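Local structure of calcineurin-like phosphoesterase domain-containing protein (1XM7) at residues H11-N16 / N58-Y63; G51-H56 / E90-I95. The protein is of unknown function but is probably a hydrolase of the calcineurin-like phosphoesterase family. All coordinates share one frame; numbering follows the deposited sequence.

Contact 1: H11-N16 / N58-Y63; sequences HFYHEN and NDKNEY
With CG anti to its own carbonyl carbon (chi1 -72°), the ring of Tyr13 reaches out to the 58-63 loop, and Asp59 answers with CG anti to the backbone N (chi1 -160°), which carries OD2 to the phenol oxygen. Here two loops of the calcineurin-like phosphoesterase fold meet, the one after strand 4-7, where a type II turn runs from His11 to His14, and the type I turn Asp59-Glu62 ahead of helix 63-69. Two bonds grip the hydroxyl: Tyr13 OH donates to Asp59 OD2 over 2.6 Å, on the anti side and somewhat out of the carboxylate plane, the carboxylate being nearly perpendicular to the ring, and accepts from Asn61 N at 2.9 Å. The same carboxylate also takes the backbone N-H groups of Leu64 and Arg65, so it ties the tyrosine to the first turn of the helix. Tyr63 CD2 lies over one face of the ring and the carbonyl oxygen of Asn58 over the opposite face, both offset toward the rim. A phenylalanine in place of Tyr13 would probably leave Asp59 OD2 and Asn61 N without their shared partner. The Tyr13 and Tyr63 planes meet obliquely at 42°, with Tyr63 CD2 3.3 Å from Tyr13 CZ.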
# COMPACT_ATOMS: atom_id res chain seq x y z
N HIS A 11 -1.13 7.51 -5.27
CA HIS A 11 -1.26 8.94 -5.52
C HIS A 11 -1.90 9.25 -6.87
O HIS A 11 -1.43 10.13 -7.61
CB HIS A 11 0.11 9.62 -5.46
CG HIS A 11 0.59 9.92 -4.07
ND1 HIS A 11 1.16 8.97 -3.26
CD2 HIS A 11 0.58 11.07 -3.36
CE1 HIS A 11 1.48 9.52 -2.10
NE2 HIS A 11 1.14 10.79 -2.13
N PHE A 12 -2.97 8.53 -7.21
CA PHE A 12 -3.65 8.77 -8.47
C PHE A 12 -4.02 10.24 -8.54
O PHE A 12 -4.56 10.80 -7.59
CB PHE A 12 -4.92 7.93 -8.58
CG PHE A 12 -4.67 6.47 -8.79
CD1 PHE A 12 -3.93 6.03 -9.89
CD2 PHE A 12 -5.21 5.53 -7.93
CE1 PHE A 12 -3.75 4.67 -10.12
CE2 PHE A 12 -5.03 4.16 -8.15
CZ PHE A 12 -4.30 3.73 -9.25
N TYR A 13 -3.72 10.86 -9.68
CA TYR A 13 -4.03 12.27 -9.91
C TYR A 13 -3.16 13.26 -9.16
O TYR A 13 -3.40 14.46 -9.23
CB TYR A 13 -5.50 12.54 -9.59
CG TYR A 13 -6.45 11.97 -10.62
CD1 TYR A 13 -7.32 10.93 -10.30
CD2 TYR A 13 -6.48 12.47 -11.92
CE1 TYR A 13 -8.20 10.41 -11.24
CE2 TYR A 13 -7.35 11.96 -12.87
CZ TYR A 13 -8.21 10.93 -12.53
OH TYR A 13 -9.04 10.42 -13.48
N HIS A 14 -2.16 12.77 -8.44
CA HIS A 14 -1.26 13.70 -7.75
C HIS A 14 -0.16 14.09 -8.73
O HIS A 14 1.01 13.71 -8.58
CB HIS A 14 -0.65 13.09 -6.49
CG HIS A 14 0.08 14.09 -5.65
ND1 HIS A 14 0.85 13.74 -4.56
CD2 HIS A 14 0.15 15.44 -5.74
CE1 HIS A 14 1.36 14.84 -4.02
NE2 HIS A 14 0.95 15.88 -4.72
N GLU A 15 -0.57 14.85 -9.73
CA GLU A 15 0.27 15.35 -10.81
C GLU A 15 1.59 15.94 -10.35
O GLU A 15 2.61 15.77 -10.99
CB GLU A 15 -0.55 16.39 -11.57
CG GLU A 15 0.01 16.94 -12.85
CD GLU A 15 -0.97 17.96 -13.45
OE1 GLU A 15 -1.11 19.07 -12.88
OE2 GLU A 15 -1.62 17.64 -14.48
N ASN A 16 1.55 16.64 -9.21
CA ASN A 16 2.72 17.31 -8.66
C ASN A 16 3.81 16.40 -8.13
O ASN A 16 4.96 16.81 -7.99
CB ASN A 16 2.27 18.27 -7.56
CG ASN A 16 3.17 19.47 -7.43
OD1 ASN A 16 3.65 20.01 -8.44
ND2 ASN A 16 3.40 19.92 -6.20
N ASN A 58 -12.01 13.74 -8.72
CA ASN A 58 -12.45 14.18 -10.02
C ASN A 58 -11.82 13.23 -11.05
O ASN A 58 -10.75 13.51 -11.59
CB ASN A 58 -11.99 15.60 -10.26
CG ASN A 58 -12.39 16.10 -11.61
OD1 ASN A 58 -11.89 17.13 -12.06
ND2 ASN A 58 -13.29 15.38 -12.28
N ASP A 59 -12.49 12.12 -11.30
CA ASP A 59 -11.98 11.10 -12.22
C ASP A 59 -12.02 11.51 -13.69
O ASP A 59 -12.55 10.78 -14.51
CB ASP A 59 -12.78 9.82 -12.03
CG ASP A 59 -12.05 8.60 -12.55
OD1 ASP A 59 -12.72 7.57 -12.76
OD2 ASP A 59 -10.82 8.67 -12.73
N LYS A 60 -11.45 12.66 -14.02
CA LYS A 60 -11.45 13.14 -15.40
C LYS A 60 -10.80 12.24 -16.45
O LYS A 60 -11.19 12.25 -17.61
CB LYS A 60 -10.82 14.53 -15.47
CG LYS A 60 -9.48 14.64 -14.78
CD LYS A 60 -9.03 16.08 -14.70
CE LYS A 60 -7.71 16.19 -13.96
NZ LYS A 60 -7.23 17.60 -13.85
N ASN A 61 -9.82 11.44 -16.05
CA ASN A 61 -9.14 10.55 -16.99
C ASN A 61 -9.55 9.07 -16.89
O ASN A 61 -8.92 8.21 -17.50
CB ASN A 61 -7.63 10.69 -16.82
CG ASN A 61 -7.11 11.99 -17.40
OD1 ASN A 61 -7.07 12.17 -18.61
ND2 ASN A 61 -6.70 12.89 -16.53
N GLU A 62 -10.60 8.79 -16.12
CA GLU A 62 -11.12 7.44 -15.97
C GLU A 62 -10.26 6.54 -15.09
O GLU A 62 -10.55 5.35 -14.95
CB GLU A 62 -11.28 6.75 -17.33
CG GLU A 62 -11.98 7.56 -18.42
CD GLU A 62 -13.31 8.13 -17.98
OE1 GLU A 62 -13.97 7.53 -17.09
OE2 GLU A 62 -13.71 9.19 -18.53
N TYR A 63 -9.21 7.10 -14.51
CA TYR A 63 -8.34 6.29 -13.68
C TYR A 63 -9.14 5.53 -12.62
O TYR A 63 -8.98 4.32 -12.45
CB TYR A 63 -7.26 7.15 -13.00
CG TYR A 63 -6.29 7.83 -13.96
CD1 TYR A 63 -5.99 7.26 -15.20
CD2 TYR A 63 -5.68 9.04 -13.62
CE1 TYR A 63 -5.11 7.88 -16.07
CE2 TYR A 63 -4.79 9.67 -14.49
CZ TYR A 63 -4.52 9.08 -15.72
OH TYR A 63 -3.67 9.70 -16.62

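Contact 2: G51-H56 / E90-I95; sequences GDFTWH and EYFDEI
Phe53 presents the face of its ring to Phe92, whose edge points into it, and this T-shaped pair is the heart of a buried aromatic cluster that Tyr91 completes. The cluster belongs to the calcineurin-like phosphoesterase fold: it joins the loop after strand 46-49 to the turn leading into strand 94-96, an edge strand of the same mixed sheet. The two phenylalanine side chains arrive from opposite directions, their planes 75° apart and their centroids separated by 4.9 Å. Phe92 leads with the CE2-CZ side of its rim; CE2 sits over the middle of the Phe53 ring, 3.8 Å above its plane. Phe53 is set up to receive it by a first torsion that holds CG anti to the backbone N (chi1 174°) and so places the ring where its face can take the Phe92 edge.

Tyr91 makes a different approach. Its side chain crosses that of Phe53 at about a right angle, and its ring lies oblique to the phenylalanine, so here the touching falls mainly to the base of the tyrosine. Leu64 of helix 63-69 packs on both Phe53 and Tyr91, while Leu76 of strand 73-77 meets Phe92, placing the cluster between helix and sheet. Trp67 NE1 donates to the backbone carbonyl of Tyr91, fastening the turn to that helix. On the outer half of the Phe53 ring, CE2 rests 4.0 Å from Tyr91 CB.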
# COMPACT_ATOMS: atom_id res chain seq x y z
N GLY A 51 -2.71 2.64 1.67
CA GLY A 51 -2.55 4.07 1.90
C GLY A 51 -2.30 5.02 0.76
O GLY A 51 -1.55 4.73 -0.17
N ASP A 52 -2.92 6.20 0.87
CA ASP A 52 -2.82 7.28 -0.10
C ASP A 52 -3.18 6.83 -1.51
O ASP A 52 -2.36 6.80 -2.42
CB ASP A 52 -1.43 7.92 -0.02
CG ASP A 52 -1.22 8.67 1.30
OD1 ASP A 52 -0.12 9.18 1.55
OD2 ASP A 52 -2.19 8.74 2.09
N PHE A 53 -4.45 6.47 -1.64
CA PHE A 53 -5.06 5.97 -2.85
C PHE A 53 -5.13 7.01 -3.96
O PHE A 53 -4.41 6.91 -4.96
CB PHE A 53 -6.47 5.48 -2.51
CG PHE A 53 -7.28 5.06 -3.71
CD1 PHE A 53 -6.81 4.10 -4.59
CD2 PHE A 53 -8.52 5.62 -3.94
CE1 PHE A 53 -7.56 3.70 -5.67
CE2 PHE A 53 -9.28 5.23 -5.03
CZ PHE A 53 -8.80 4.27 -5.89
N THR A 54 -6.02 7.99 -3.80
CA THR A 54 -6.18 9.02 -4.82
C THR A 54 -6.01 10.42 -4.25
O THR A 54 -6.32 10.68 -3.08
CB THR A 54 -7.58 8.92 -5.49
OG1 THR A 54 -7.64 9.84 -6.58
CG2 THR A 54 -8.67 9.24 -4.50
N TRP A 55 -5.51 11.33 -5.09
CA TRP A 55 -5.27 12.70 -4.67
C TRP A 55 -6.57 13.50 -4.60
O TRP A 55 -6.70 14.41 -3.79
CB TRP A 55 -4.26 13.38 -5.61
CG TRP A 55 -3.43 14.42 -4.90
CD1 TRP A 55 -3.35 15.76 -5.21
CD2 TRP A 55 -2.65 14.23 -3.71
NE1 TRP A 55 -2.57 16.41 -4.27
CE2 TRP A 55 -2.14 15.50 -3.35
CE3 TRP A 55 -2.35 13.12 -2.92
CZ2 TRP A 55 -1.34 15.68 -2.22
CZ3 TRP A 55 -1.55 13.30 -1.80
CH2 TRP A 55 -1.05 14.58 -1.46
N HIS A 56 -7.54 13.16 -5.44
CA HIS A 56 -8.85 13.81 -5.43
C HIS A 56 -9.82 12.89 -6.16
O HIS A 56 -9.39 11.88 -6.73
CB HIS A 56 -8.79 15.18 -6.10
CG HIS A 56 -8.39 15.13 -7.54
ND1 HIS A 56 -9.22 14.62 -8.52
CD2 HIS A 56 -7.27 15.53 -8.17
CE1 HIS A 56 -8.62 14.72 -9.69
NE2 HIS A 56 -7.43 15.26 -9.51
N GLU A 90 -16.88 3.33 -2.53
CA GLU A 90 -17.18 2.64 -3.77
C GLU A 90 -16.01 2.29 -4.66
O GLU A 90 -16.18 2.02 -5.84
CB GLU A 90 -18.22 3.39 -4.57
CG GLU A 90 -17.75 4.60 -5.28
CD GLU A 90 -18.93 5.24 -5.96
OE1 GLU A 90 -19.49 6.21 -5.39
OE2 GLU A 90 -19.32 4.75 -7.05
N TYR A 91 -14.82 2.29 -4.07
CA TYR A 91 -13.63 1.92 -4.80
C TYR A 91 -13.00 0.74 -4.07
O TYR A 91 -12.07 0.10 -4.57
CB TYR A 91 -12.67 3.10 -4.86
CG TYR A 91 -13.17 4.21 -5.76
CD1 TYR A 91 -13.19 4.06 -7.16
CD2 TYR A 91 -13.60 5.43 -5.23
CE1 TYR A 91 -13.62 5.10 -8.00
CE2 TYR A 91 -14.04 6.47 -6.06
CZ TYR A 91 -14.04 6.30 -7.44
OH TYR A 91 -14.42 7.35 -8.24
N PHE A 92 -13.57 0.44 -2.90
CA PHE A 92 -13.12 -0.66 -2.05
C PHE A 92 -14.31 -1.38 -1.43
O PHE A 92 -15.39 -0.79 -1.26
CB PHE A 92 -12.22 -0.12 -0.94
CG PHE A 92 -10.95 0.46 -1.45
CD1 PHE A 92 -9.86 -0.35 -1.73
CD2 PHE A 92 -10.85 1.83 -1.69
CE1 PHE A 92 -8.69 0.19 -2.26
CE2 PHE A 92 -9.69 2.37 -2.22
CZ PHE A 92 -8.60 1.55 -2.50
N ASP A 93 -14.11 -2.65 -1.09
CA ASP A 93 -15.14 -3.48 -0.49
C ASP A 93 -15.04 -3.41 1.03
O ASP A 93 -16.05 -3.53 1.73
CB ASP A 93 -14.97 -4.93 -0.94
CG ASP A 93 -14.99 -5.05 -2.45
OD1 ASP A 93 -13.93 -5.33 -3.05
OD2 ASP A 93 -16.07 -4.86 -3.04
N GLU A 94 -13.83 -3.22 1.52
CA GLU A 94 -13.56 -3.12 2.95
C GLU A 94 -12.57 -1.98 3.17
O GLU A 94 -11.62 -1.80 2.39
CB GLU A 94 -12.94 -4.42 3.49
CG GLU A 94 -13.84 -5.68 3.40
CD GLU A 94 -13.06 -6.99 3.61
OE1 GLU A 94 -12.23 -7.06 4.55
OE2 GLU A 94 -13.29 -7.97 2.85
N ILE A 95 -12.79 -1.19 4.21
CA ILE A 95 -11.90 -0.10 4.54
C ILE A 95 -11.59 -0.17 6.03
O ILE A 95 -12.50 -0.24 6.86
CB ILE A 95 -12.52 1.27 4.22
CG1 ILE A 95 -12.78 1.37 2.72
CG2 ILE A 95 -11.59 2.38 4.65
CD1 ILE A 95 -13.46 2.65 2.31

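The segments of the two contacts alternate along the chain, in the order 11-16, 51-56, 58-63, 90-95, and the contact centres lie about 13 Å apart on the same side of the chain's centre. Contact 1 is at the surface and contact 2 is buried. The segments follow strands 4-7 and 46-49 or lead into 94-96, all three in one mixed sheet, and helix 63-69 packs against both sites through Leu64. The contacts also touch directly: Phe12 N lies 3.1 Å from Phe53 O, a probable hydrogen bond. Neighbouring loops of the phosphoesterase fold are thus joined from the surface contact inward to the aromatic cluster.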